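Local coordinates for putative acyl-CoA dehydrogenase (PDB 5JSC), which belongs to the acyl-CoA dehydrogenase family of flavoproteins and binds flavin-adenine dinucleotide in a four-chain assembly, at residues A342-V354 with T366-L378. Sequence-based numbering, arbitrary orientation.
Sequences ASEGAQQVIDAAV and TAVEMLYREIRAL
Ile-375 is a knob in the hole formed by Ser-343, Ala-346, Gln-347 and Ile-350. With CG1 anti to the backbone N (chi1 -169°), its CD1 reaches Ala-346 CB at 3.6 Å, while CG2 lies 3.6 Å from Gln-347 OE1. Ile-350 reaches across from the facing helix: CD1 presses on Ile-375 CB at 3.5 Å, and CG2 lies over the backbone between Leu-371 and Tyr-372, 3.4 Å from Tyr-372 N. Farther along, Val-354 CG2 rests 3.6 Å from Val-368 O, and Ala-353 CB meets Val-368 CG1 at 3.9 Å.

Polar groups flank this apolar seam. The Gln-347 chain bends at chi2 (85°), bringing OE1 to 3.3 Å from Arg-376 CD; that oxygen is hydrogen-bonded to Arg-379. Asp-351 runs beside the Tyr-372 ring, its carboxylate salt-bridged to Arg-376 and Arg-379 of the second subunit, whose Tyr-372 backbone O accepts a hydrogen bond from Tyr-372 OH. On the side of helix 367-376 turned away from the contact, Arg-373 grips Glu-369 side-on through NE and NH2.

FAD touches Ala-377. The near-antiparallel helices, axes 9.0 Å apart, form a helical hairpin in the C-terminal domain, bordered by helices 250-286 and 298-325 and by the second subunit.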
ATOM      1  N   ALA C 342      10.876   4.626 -10.107  1.00  8.31           N
ATOM      2  CA  ALA C 342      12.134   3.986  -9.730  1.00  8.81           C
ATOM      3  C   ALA C 342      12.631   4.483  -8.378  1.00  8.31           C
ATOM      4  O   ALA C 342      13.203   3.710  -7.607  1.00  9.92           O
ATOM      5  CB  ALA C 342      13.184   4.207 -10.821  1.00 11.16           C
ATOM      6  N   SER C 343      12.438   5.770  -8.065  1.00  8.15           N
ATOM      7  CA  SER C 343      12.926   6.267  -6.779  1.00  8.04           C
ATOM      8  C   SER C 343      12.050   5.773  -5.635  1.00  8.63           C
ATOM      9  O   SER C 343      12.566   5.331  -4.598  1.00  9.50           O
ATOM     10  CB  SER C 343      13.001   7.799  -6.783  1.00  9.83           C
ATOM     11  OG  SER C 343      11.725   8.387  -6.994  1.00 10.49           O
ATOM     12  N   GLU C 344      10.724   5.823  -5.810  1.00  7.79           N
ATOM     13  CA  GLU C 344       9.839   5.302  -4.771  1.00  9.10           C
ATOM     14  C   GLU C 344      10.000   3.801  -4.625  1.00  8.46           C
ATOM     15  O   GLU C 344       9.997   3.273  -3.504  1.00  9.72           O
ATOM     16  CB  GLU C 344       8.382   5.640  -5.080  1.00  8.92           C
ATOM     17  CG  GLU C 344       8.040   7.124  -4.994  1.00  9.51           C
ATOM     18  CD  GLU C 344       8.071   7.664  -3.573  1.00 12.10           C
ATOM     19  OE1 GLU C 344       8.439   8.844  -3.398  1.00 12.52           O
ATOM     20  OE2 GLU C 344       7.720   6.915  -2.627  1.00 14.83           O
ATOM     21  N   GLY C 345      10.151   3.102  -5.751  1.00  9.00           N
ATOM     22  CA  GLY C 345      10.327   1.663  -5.701  1.00  9.03           C
ATOM     23  C   GLY C 345      11.645   1.263  -5.068  1.00  9.52           C
ATOM     24  O   GLY C 345      11.698   0.322  -4.270  1.00  9.33           O
ATOM     25  N   ALA C 346      12.730   1.971  -5.406  1.00  9.01           N
ATOM     26  CA  ALA C 346      14.026   1.638  -4.823  1.00  8.50           C
ATOM     27  C   ALA C 346      14.006   1.813  -3.314  1.00  7.98           C
ATOM     28  O   ALA C 346      14.620   1.025  -2.587  1.00  9.13           O
ATOM     29  CB  ALA C 346      15.131   2.495  -5.431  1.00  9.22           C
ATOM     30  N   GLN C 347      13.291   2.827  -2.821  1.00  8.25           N
ATOM     31  CA  GLN C 347      13.137   2.980  -1.376  1.00  8.45           C
ATOM     32  C   GLN C 347      12.558   1.715  -0.768  1.00  8.52           C
ATOM     33  O   GLN C 347      13.048   1.222   0.254  1.00  8.86           O
ATOM     34  CB  GLN C 347      12.235   4.181  -1.074  1.00  8.42           C
ATOM     35  CG  GLN C 347      11.997   4.421   0.431  1.00  9.13           C
ATOM     36  CD  GLN C 347      13.096   5.245   1.076  1.00 10.09           C
ATOM     37  OE1 GLN C 347      13.478   6.299   0.562  1.00 10.26           O
ATOM     38  NE2 GLN C 347      13.630   4.759   2.203  1.00 10.50           N
ATOM     39  N   GLN C 348      11.512   1.172  -1.400  1.00  8.38           N
ATOM     40  CA  GLN C 348      10.862  -0.028  -0.884  1.00  8.17           C
ATOM     41  C   GLN C 348      11.783  -1.234  -0.952  1.00  9.48           C
ATOM     42  O   GLN C 348      11.806  -2.051  -0.026  1.00 10.57           O
ATOM     43  CB  GLN C 348       9.583  -0.304  -1.672  1.00  8.81           C
ATOM     44  CG  GLN C 348       8.535   0.770  -1.504  1.00 11.24           C
ATOM     45  CD  GLN C 348       7.384   0.584  -2.465  1.00 17.79           C
ATOM     46  OE1 GLN C 348       7.524  -0.078  -3.500  1.00 19.00           O
ATOM     47  NE2 GLN C 348       6.235   1.160  -2.130  1.00 22.86           N
ATOM     48  N   VAL C 349      12.510  -1.387  -2.064  1.00  9.02           N
ATOM     49  CA  VAL C 349      13.422  -2.519  -2.219  1.00  9.84           C
ATOM     50  C   VAL C 349      14.510  -2.466  -1.159  1.00  8.59           C
ATOM     51  O   VAL C 349      14.831  -3.473  -0.512  1.00  8.83           O
ATOM     52  CB  VAL C 349      14.025  -2.516  -3.635  1.00  9.20           C
ATOM     53  CG1 VAL C 349      15.092  -3.604  -3.764  1.00 10.10           C
ATOM     54  CG2 VAL C 349      12.909  -2.718  -4.656  1.00 10.90           C
ATOM     55  N   ILE C 350      15.114  -1.292  -0.994  1.00  8.64           N
ATOM     56  CA  ILE C 350      16.180  -1.110  -0.021  1.00  8.00           C
ATOM     57  C   ILE C 350      15.659  -1.355   1.387  1.00  8.53           C
ATOM     58  O   ILE C 350      16.307  -2.029   2.196  1.00  9.14           O
ATOM     59  CB  ILE C 350      16.788   0.295  -0.188  1.00  8.91           C
ATOM     60  CG1 ILE C 350      17.587   0.342  -1.498  1.00 10.17           C
ATOM     61  CG2 ILE C 350      17.654   0.659   0.998  1.00 10.71           C
ATOM     62  CD1 ILE C 350      17.902   1.760  -1.958  1.00 11.10           C
ATOM     63  N   ASP C 351      14.465  -0.843   1.689  1.00  8.78           N
ATOM     64  CA  ASP C 351      13.884  -1.045   3.012  1.00  9.26           C
ATOM     65  C   ASP C 351      13.677  -2.521   3.302  1.00  8.78           C
ATOM     66  O   ASP C 351      13.919  -2.982   4.432  1.00  9.47           O
ATOM     67  CB  ASP C 351      12.562  -0.292   3.111  1.00 10.47           C
ATOM     68  CG  ASP C 351      11.970  -0.345   4.482  1.00 11.46           C
ATOM     69  OD1 ASP C 351      12.428   0.434   5.341  1.00 12.67           O
ATOM     70  OD2 ASP C 351      11.042  -1.163   4.687  1.00 13.69           O
ATOM     71  N   ALA C 352      13.229  -3.278   2.296  1.00  8.39           N
ATOM     72  CA  ALA C 352      13.042  -4.714   2.463  1.00  7.82           C
ATOM     73  C   ALA C 352      14.375  -5.420   2.684  1.00  8.73           C
ATOM     74  O   ALA C 352      14.461  -6.344   3.499  1.00  9.80           O
ATOM     75  CB  ALA C 352      12.324  -5.293   1.243  1.00  9.16           C
ATOM     76  N   ALA C 353      15.427  -4.999   1.969  1.00  9.39           N
ATOM     77  CA  ALA C 353      16.740  -5.609   2.166  1.00  9.86           C
ATOM     78  C   ALA C 353      17.285  -5.338   3.569  1.00  9.44           C
ATOM     79  O   ALA C 353      17.902  -6.221   4.183  1.00 10.19           O
ATOM     80  CB  ALA C 353      17.723  -5.116   1.092  1.00 10.94           C
ATOM     81  N   VAL C 354      17.093  -4.119   4.084  1.00  9.41           N
ATOM     82  CA  VAL C 354      17.444  -3.834   5.476  1.00  9.47           C
ATOM     83  C   VAL C 354      16.752  -4.823   6.407  1.00  9.81           C
ATOM     84  O   VAL C 354      17.375  -5.415   7.298  1.00  9.40           O
ATOM     85  CB  VAL C 354      17.078  -2.383   5.839  1.00  9.40           C
ATOM     86  CG1 VAL C 354      17.184  -2.177   7.350  1.00 10.46           C
ATOM     87  CG2 VAL C 354      17.987  -1.415   5.106  1.00 10.61           C
ATOM     88  N   THR C 366      27.332  -1.092   6.610  1.00 15.09           N
ATOM     89  CA  THR C 366      26.918  -2.224   5.791  1.00 13.92           C
ATOM     90  C   THR C 366      26.271  -1.708   4.514  1.00 12.84           C
ATOM     91  O   THR C 366      25.764  -0.582   4.455  1.00 13.22           O
ATOM     92  CB  THR C 366      25.928  -3.121   6.531  1.00 13.59           C
ATOM     93  OG1 THR C 366      24.724  -2.385   6.765  1.00 15.09           O
ATOM     94  CG2 THR C 366      26.505  -3.582   7.864  1.00 15.38           C
ATOM     95  N   ALA C 367      26.276  -2.551   3.482  1.00 13.04           N
ATOM     96  CA  ALA C 367      25.755  -2.118   2.190  1.00 12.33           C
ATOM     97  C   ALA C 367      24.314  -1.633   2.303  1.00 12.42           C
ATOM     98  O   ALA C 367      23.967  -0.561   1.788  1.00 12.44           O
ATOM     99  CB  ALA C 367      25.876  -3.250   1.167  1.00 14.54           C
ATOM    100  N   VAL C 368      23.458  -2.388   2.999  1.00 11.46           N
ATOM    101  CA  VAL C 368      22.049  -2.005   3.002  1.00 10.32           C
ATOM    102  C   VAL C 368      21.813  -0.779   3.884  1.00 10.39           C
ATOM    103  O   VAL C 368      20.928   0.030   3.588  1.00 10.72           O
ATOM    104  CB  VAL C 368      21.141  -3.187   3.409  1.00 11.55           C
ATOM    105  CG1 VAL C 368      21.284  -4.335   2.408  1.00 13.12           C
ATOM    106  CG2 VAL C 368      21.411  -3.655   4.848  1.00 12.64           C
ATOM    107  N   GLU C 369      22.594  -0.604   4.959  1.00 10.31           N
ATOM    108  CA  GLU C 369      22.451   0.605   5.771  1.00 10.43           C
ATOM    109  C   GLU C 369      22.838   1.837   4.969  1.00 10.25           C
ATOM    110  O   GLU C 369      22.179   2.882   5.052  1.00 11.45           O
ATOM    111  CB  GLU C 369      23.305   0.497   7.036  1.00 11.37           C
ATOM    112  CG  GLU C 369      23.123   1.632   8.041  1.00 12.52           C
ATOM    113  CD  GLU C 369      24.008   2.840   7.779  1.00 12.94           C
ATOM    114  OE1 GLU C 369      25.021   2.730   7.052  1.00 13.66           O
ATOM    115  OE2 GLU C 369      23.701   3.912   8.335  1.00 15.64           O
ATOM    116  N   MET C 370      23.900   1.729   4.172  1.00 11.17           N
ATOM    117  CA  MET C 370      24.300   2.849   3.331  1.00 12.34           C
ATOM    118  C   MET C 370      23.238   3.153   2.285  1.00  9.80           C
ATOM    119  O   MET C 370      22.957   4.322   2.000  1.00 10.58           O
ATOM    120  CB  MET C 370      25.640   2.542   2.665  1.00 14.26           C
ATOM    121  CG  MET C 370      26.757   2.405   3.680  1.00 19.04           C
ATOM    122  SD  MET C 370      28.383   2.213   2.961  1.00 27.08           S
ATOM    123  CE  MET C 370      28.190   0.691   2.068  1.00 28.04           C
ATOM    124  N   LEU C 371      22.642   2.110   1.696  1.00 10.25           N
ATOM    125  CA  LEU C 371      21.612   2.320   0.683  1.00 10.18           C
ATOM    126  C   LEU C 371      20.374   2.979   1.278  1.00  9.48           C
ATOM    127  O   LEU C 371      19.730   3.804   0.621  1.00  9.94           O
ATOM    128  CB  LEU C 371      21.255   0.993   0.020  1.00 10.77           C
ATOM    129  CG  LEU C 371      22.361   0.431  -0.880  1.00 10.70           C
ATOM    130  CD1 LEU C 371      22.134  -1.053  -1.150  1.00 11.60           C
ATOM    131  CD2 LEU C 371      22.430   1.203  -2.198  1.00 13.64           C
ATOM    132  N   TYR C 372      20.028   2.621   2.519  1.00  9.32           N
ATOM    133  CA  TYR C 372      18.895   3.241   3.196  1.00  9.23           C
ATOM    134  C   TYR C 372      19.089   4.746   3.331  1.00  9.29           C
ATOM    135  O   TYR C 372      18.128   5.522   3.209  1.00 10.35           O
ATOM    136  CB  TYR C 372      18.713   2.580   4.565  1.00  9.33           C
ATOM    137  CG  TYR C 372      17.609   3.173   5.417  1.00  9.63           C
ATOM    138  CD1 TYR C 372      16.270   2.848   5.191  1.00 10.38           C
ATOM    139  CD2 TYR C 372      17.911   4.041   6.469  1.00 10.44           C
ATOM    140  CE1 TYR C 372      15.245   3.383   6.000  1.00 10.38           C
ATOM    141  CE2 TYR C 372      16.908   4.565   7.280  1.00 10.16           C
ATOM    142  CZ  TYR C 372      15.580   4.243   7.035  1.00  9.92           C
ATOM    143  OH  TYR C 372      14.588   4.771   7.831  1.00 10.71           O
ATOM    144  N   ARG C 373      20.324   5.184   3.580  1.00 10.22           N
ATOM    145  CA  ARG C 373      20.601   6.620   3.604  1.00 11.60           C
ATOM    146  C   ARG C 373      20.679   7.208   2.202  1.00 11.27           C
ATOM    147  O   ARG C 373      20.167   8.305   1.960  1.00 12.18           O
ATOM    148  CB  ARG C 373      21.889   6.896   4.378  1.00 12.97           C
ATOM    149  CG  ARG C 373      21.726   6.564   5.866  1.00 12.91           C
ATOM    150  CD  ARG C 373      22.903   7.022   6.703  1.00 15.12           C
ATOM    151  NE  ARG C 373      23.998   6.082   6.599  1.00 16.60           N
ATOM    152  CZ  ARG C 373      25.103   6.293   5.901  1.00 17.74           C
ATOM    153  NH1 ARG C 373      25.285   7.441   5.255  1.00 19.05           N
ATOM    154  NH2 ARG C 373      26.040   5.356   5.864  1.00 18.61           N
ATOM    155  N   GLU C 374      21.297   6.484   1.267  1.00  9.68           N
ATOM    156  CA  GLU C 374      21.560   7.038  -0.057  1.00 11.65           C
ATOM    157  C   GLU C 374      20.273   7.307  -0.832  1.00 10.53           C
ATOM    158  O   GLU C 374      20.179   8.298  -1.567  1.00 12.05           O
ATOM    159  CB  GLU C 374      22.449   6.073  -0.837  1.00 15.15           C
ATOM    160  CG  GLU C 374      22.972   6.646  -2.130  1.00 20.07           C
ATOM    161  CD  GLU C 374      24.146   7.574  -1.896  1.00 25.73           C
ATOM    162  OE1 GLU C 374      25.165   7.116  -1.331  1.00 30.34           O
ATOM    163  OE2 GLU C 374      24.046   8.762  -2.258  1.00 27.82           O
ATOM    164  N   ILE C 375      19.277   6.426  -0.712  1.00  9.79           N
ATOM    165  CA  ILE C 375      18.140   6.528  -1.623  1.00  9.32           C
ATOM    166  C   ILE C 375      17.228   7.699  -1.284  1.00  9.49           C
ATOM    167  O   ILE C 375      16.534   8.208  -2.172  1.00 10.22           O
ATOM    168  CB  ILE C 375      17.349   5.203  -1.641  1.00 10.34           C
ATOM    169  CG1 ILE C 375      16.323   5.182  -2.787  1.00 11.11           C
ATOM    170  CG2 ILE C 375      16.679   4.929  -0.285  1.00 10.41           C
ATOM    171  CD1 ILE C 375      16.945   5.318  -4.178  1.00 13.01           C
ATOM    172  N   ARG C 376      17.225   8.162  -0.029  1.00 10.75           N
ATOM    173  CA  ARG C 376      16.125   9.017   0.413  1.00  9.71           C
ATOM    174  C   ARG C 376      16.067  10.318  -0.380  1.00 10.01           C
ATOM    175  O   ARG C 376      14.974  10.779  -0.742  1.00 10.64           O
ATOM    176  CB  ARG C 376      16.241   9.297   1.915  1.00  9.38           C
ATOM    177  CG  ARG C 376      15.003   9.970   2.514  1.00  9.80           C
ATOM    178  CD  ARG C 376      13.757   9.151   2.224  1.00 10.43           C
ATOM    179  NE  ARG C 376      12.485   9.772   2.595  1.00 10.01           N
ATOM    180  CZ  ARG C 376      11.831  10.633   1.814  1.00  8.55           C
ATOM    181  NH1 ARG C 376      12.380  11.029   0.666  1.00  9.84           N
ATOM    182  NH2 ARG C 376      10.648  11.127   2.177  1.00 10.42           N
ATOM    183  N   ALA C 377      17.230  10.899  -0.707  1.00 10.19           N
ATOM    184  CA  ALA C 377      17.236  12.169  -1.427  1.00 11.26           C
ATOM    185  C   ALA C 377      16.759  12.042  -2.868  1.00 10.49           C
ATOM    186  O   ALA C 377      16.323  13.044  -3.442  1.00 12.45           O
ATOM    187  CB  ALA C 377      18.637  12.788  -1.429  1.00 12.27           C
ATOM    188  N   LEU C 378      16.827  10.850  -3.471  1.00 10.03           N
ATOM    189  CA  LEU C 378      16.466  10.746  -4.884  1.00 10.58           C
ATOM    190  C   LEU C 378      14.970  10.896  -5.104  1.00 11.10           C
ATOM    191  O   LEU C 378      14.544  11.110  -6.242  1.00 12.83           O
ATOM    192  CB  LEU C 378      16.956   9.422  -5.480  1.00 10.29           C
ATOM    193  CG  LEU C 378      18.444   9.401  -5.880  1.00 11.00           C
ATOM    194  CD1 LEU C 378      19.386   9.453  -4.677  1.00 12.96           C
ATOM    195  CD2 LEU C 378      18.776   8.205  -6.760  1.00 13.03           C
TER